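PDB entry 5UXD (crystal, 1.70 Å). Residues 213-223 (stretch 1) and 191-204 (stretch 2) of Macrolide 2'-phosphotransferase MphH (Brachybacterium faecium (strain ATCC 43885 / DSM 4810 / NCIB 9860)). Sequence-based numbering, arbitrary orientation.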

# COMPACT_ATOMS: atom_id res chain seq x y z
N ALA A 213 -2.16 -13.19 -1.74
CA ALA A 213 -3.07 -12.09 -2.01
C ALA A 213 -2.38 -10.79 -1.65
O ALA A 213 -1.52 -10.75 -0.77
CB ALA A 213 -4.38 -12.23 -1.21
N VAL A 214 -2.79 -9.72 -2.33
CA VAL A 214 -2.29 -8.38 -2.05
C VAL A 214 -3.49 -7.46 -1.82
O VAL A 214 -4.46 -7.49 -2.60
CB VAL A 214 -1.38 -7.86 -3.18
CG1 VAL A 214 -0.92 -6.43 -2.90
CG2 VAL A 214 -0.17 -8.79 -3.33
N LEU A 215 -3.43 -6.69 -0.75
CA LEU A 215 -4.55 -5.89 -0.27
C LEU A 215 -4.21 -4.41 -0.30
O LEU A 215 -3.07 -4.01 -0.55
CB LEU A 215 -4.93 -6.29 1.16
CG LEU A 215 -4.81 -7.76 1.54
CD1 LEU A 215 -4.78 -7.91 3.05
CD2 LEU A 215 -5.97 -8.55 0.95
N ASP A 216 -5.24 -3.60 -0.03
CA ASP A 216 -5.16 -2.15 0.19
C ASP A 216 -4.46 -1.45 -0.97
O ASP A 216 -3.34 -0.98 -0.87
CB ASP A 216 -4.47 -1.85 1.53
CG ASP A 216 -5.03 -2.71 2.67
OD1 ASP A 216 -6.25 -2.76 2.89
OD2 ASP A 216 -4.21 -3.32 3.38
N TRP A 217 -5.26 -1.29 -2.03
CA TRP A 217 -4.81 -0.75 -3.30
C TRP A 217 -5.07 0.75 -3.45
O TRP A 217 -5.07 1.26 -4.58
CB TRP A 217 -5.47 -1.52 -4.44
CG TRP A 217 -4.91 -2.91 -4.58
CD1 TRP A 217 -5.37 -4.05 -3.98
CD2 TRP A 217 -3.77 -3.30 -5.35
NE1 TRP A 217 -4.58 -5.12 -4.33
CE2 TRP A 217 -3.59 -4.69 -5.17
CE3 TRP A 217 -2.89 -2.61 -6.19
CZ2 TRP A 217 -2.57 -5.39 -5.79
CZ3 TRP A 217 -1.87 -3.31 -6.79
CH2 TRP A 217 -1.71 -4.69 -6.60
N THR A 218 -5.29 1.48 -2.35
CA THR A 218 -5.58 2.91 -2.50
C THR A 218 -4.35 3.74 -2.89
O THR A 218 -4.52 4.86 -3.38
CB THR A 218 -6.20 3.49 -1.22
OG1 THR A 218 -5.37 3.20 -0.08
CG2 THR A 218 -7.59 2.90 -1.00
N THR A 219 -3.13 3.24 -2.71
CA THR A 219 -1.94 4.01 -3.05
C THR A 219 -1.45 3.75 -4.47
O THR A 219 -0.39 4.27 -4.85
CB THR A 219 -0.80 3.72 -2.05
OG1 THR A 219 -0.58 2.31 -1.94
CG2 THR A 219 -1.16 4.25 -0.67
N ALA A 220 -2.19 2.97 -5.26
CA ALA A 220 -1.72 2.59 -6.58
C ALA A 220 -1.62 3.80 -7.49
O ALA A 220 -2.41 4.75 -7.39
CB ALA A 220 -2.65 1.55 -7.20
N ALA A 221 -0.65 3.76 -8.40
CA ALA A 221 -0.33 4.85 -9.31
C ALA A 221 0.58 4.32 -10.40
O ALA A 221 1.36 3.39 -10.17
CB ALA A 221 0.35 6.01 -8.56
N VAL A 222 0.50 4.92 -11.58
CA VAL A 222 1.54 4.64 -12.58
C VAL A 222 2.74 5.54 -12.29
O VAL A 222 2.60 6.76 -12.14
CB VAL A 222 1.02 4.82 -14.01
CG1 VAL A 222 2.19 4.76 -15.02
CG2 VAL A 222 -0.02 3.75 -14.33
N GLY A 223 3.91 4.92 -12.20
CA GLY A 223 5.10 5.66 -11.82
C GLY A 223 6.30 4.77 -11.54
O GLY A 223 6.53 3.79 -12.25
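Stretch 2, residues 191-204: HSVLTHGELYPAHT

How does stretch 2 run along stretch 1? It lies antiparallel, in two separate ladders whose register shifts by two between them. At one end Gly 223 pairs with Val 193, Gly 223 N giving a hydrogen bond to Val 193 O at 2.8 Å and Gly 223 O receiving one from Val 193 N at 3.0 Å; Ala 221 pairs with Thr 195 likewise. At the other, Leu 215 N reaches His 203 O at 2.9 Å, beside the pair Val 214 and Thr 204.

What fills the space between the ladders? There both stretches leave the strand, stretch 2 with a short 3-10 segment at Pro 201 and Ala 202, and the side chain of His 196 occupies the hollow. His 196 NE2 donates to Leu 215 O at 2.9 Å, nearly straight, while its edge meets the face of the Trp 217 six-membered ring. Val 214 CG1 lies 3.5 Å from His 196 CD2 and 3.6 Å from Leu 199 CD1.

How does the turn of stretch 1 meet stretch 2? Stretch 1 makes a type I turn from Trp 217 to Ala 220, and Thr 219 OG1 donates to His 196 O at 2.7 Å. Gly 197 suits the crowding: an ideal CB would come 2.7 Å from Thr 219 O, a clash. One water bridges Thr 195 OG1 and Thr 219 O.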

# COMPACT_ATOMS: atom_id res chain seq x y z
N HIS A 191 11.47 4.20 -16.97
CA HIS A 191 10.16 3.79 -17.43
C HIS A 191 9.25 3.76 -16.21
O HIS A 191 9.71 3.60 -15.07
CB HIS A 191 10.18 2.41 -18.13
CG HIS A 191 10.46 1.25 -17.22
ND1 HIS A 191 11.67 1.08 -16.57
CD2 HIS A 191 9.69 0.20 -16.85
CE1 HIS A 191 11.63 -0.03 -15.86
NE2 HIS A 191 10.44 -0.58 -16.00
N SER A 192 7.96 3.97 -16.47
CA SER A 192 6.85 3.99 -15.52
C SER A 192 6.00 2.74 -15.68
O SER A 192 5.83 2.21 -16.78
CB SER A 192 5.98 5.24 -15.72
OG SER A 192 6.74 6.42 -15.61
N VAL A 193 5.47 2.23 -14.56
CA VAL A 193 4.65 1.02 -14.53
C VAL A 193 3.50 1.27 -13.56
O VAL A 193 3.54 2.19 -12.75
CB VAL A 193 5.44 -0.22 -14.08
CG1 VAL A 193 6.56 -0.58 -15.09
CG2 VAL A 193 6.02 0.01 -12.69
N LEU A 194 2.49 0.40 -13.63
CA LEU A 194 1.48 0.37 -12.58
C LEU A 194 2.12 -0.15 -11.29
O LEU A 194 2.75 -1.21 -11.30
CB LEU A 194 0.31 -0.53 -12.98
CG LEU A 194 -0.71 -0.85 -11.88
CD1 LEU A 194 -1.37 0.42 -11.35
CD2 LEU A 194 -1.78 -1.83 -12.38
N THR A 195 1.98 0.61 -10.21
CA THR A 195 2.56 0.22 -8.94
C THR A 195 1.49 0.13 -7.85
O THR A 195 0.44 0.78 -7.93
CB THR A 195 3.66 1.19 -8.47
OG1 THR A 195 3.09 2.47 -8.16
CG2 THR A 195 4.75 1.36 -9.54
N HIS A 196 1.78 -0.68 -6.84
CA HIS A 196 0.96 -0.75 -5.63
C HIS A 196 1.20 0.45 -4.71
O HIS A 196 0.24 1.09 -4.26
CB HIS A 196 1.23 -2.05 -4.89
CG HIS A 196 0.42 -2.21 -3.64
ND1 HIS A 196 0.75 -1.56 -2.46
CD2 HIS A 196 -0.69 -2.93 -3.37
CE1 HIS A 196 -0.12 -1.88 -1.53
NE2 HIS A 196 -1.00 -2.72 -2.05
N GLY A 197 2.47 0.74 -4.37
CA GLY A 197 2.84 1.92 -3.61
C GLY A 197 3.15 1.69 -2.14
O GLY A 197 3.77 2.56 -1.51
N GLU A 198 2.74 0.57 -1.58
CA GLU A 198 2.96 0.30 -0.17
C GLU A 198 3.07 -1.21 0.02
O GLU A 198 2.41 -1.82 0.87
CB GLU A 198 1.84 0.91 0.68
CG GLU A 198 2.36 1.82 1.79
CD GLU A 198 1.26 2.64 2.44
OE1 GLU A 198 1.14 3.84 2.10
OE2 GLU A 198 0.53 2.08 3.27
N LEU A 199 3.93 -1.83 -0.78
CA LEU A 199 4.03 -3.28 -0.82
C LEU A 199 5.04 -3.74 0.23
O LEU A 199 6.21 -4.00 -0.05
CB LEU A 199 4.39 -3.77 -2.22
CG LEU A 199 3.99 -5.22 -2.48
CD1 LEU A 199 2.50 -5.45 -2.22
CD2 LEU A 199 4.32 -5.63 -3.89
N TYR A 200 4.57 -3.82 1.46
CA TYR A 200 5.29 -4.45 2.56
C TYR A 200 4.37 -5.49 3.18
O TYR A 200 3.19 -5.56 2.84
CB TYR A 200 5.78 -3.39 3.57
CG TYR A 200 4.74 -2.55 4.27
CD1 TYR A 200 4.17 -1.45 3.65
CD2 TYR A 200 4.38 -2.82 5.58
CE1 TYR A 200 3.24 -0.66 4.30
CE2 TYR A 200 3.45 -2.04 6.24
CZ TYR A 200 2.88 -0.97 5.59
OH TYR A 200 1.95 -0.18 6.25
N PRO A 201 4.91 -6.36 4.05
CA PRO A 201 4.15 -7.57 4.45
C PRO A 201 2.78 -7.32 5.07
O PRO A 201 1.92 -8.21 5.00
CB PRO A 201 5.10 -8.24 5.44
CG PRO A 201 6.45 -7.92 4.90
CD PRO A 201 6.33 -6.49 4.40
N ALA A 202 2.54 -6.14 5.66
CA ALA A 202 1.21 -5.87 6.20
C ALA A 202 0.14 -5.82 5.11
O ALA A 202 -1.05 -5.94 5.43
CB ALA A 202 1.20 -4.56 6.98
N HIS A 203 0.52 -5.62 3.85
CA HIS A 203 -0.44 -5.56 2.75
C HIS A 203 -0.42 -6.82 1.89
O HIS A 203 -0.90 -6.80 0.76
CB HIS A 203 -0.20 -4.32 1.90
CG HIS A 203 -0.49 -3.05 2.63
ND1 HIS A 203 0.27 -1.92 2.50
CD2 HIS A 203 -1.47 -2.75 3.53
CE1 HIS A 203 -0.22 -0.97 3.27
NE2 HIS A 203 -1.28 -1.45 3.91
N THR A 204 0.16 -7.90 2.40
CA THR A 204 0.12 -9.18 1.72
C THR A 204 -0.58 -10.20 2.61
O THR A 204 -0.71 -10.03 3.83
CB THR A 204 1.53 -9.67 1.35
OG1 THR A 204 2.25 -10.03 2.54
CG2 THR A 204 2.31 -8.60 0.59
O HOH W 1 2.14 3.99 -5.96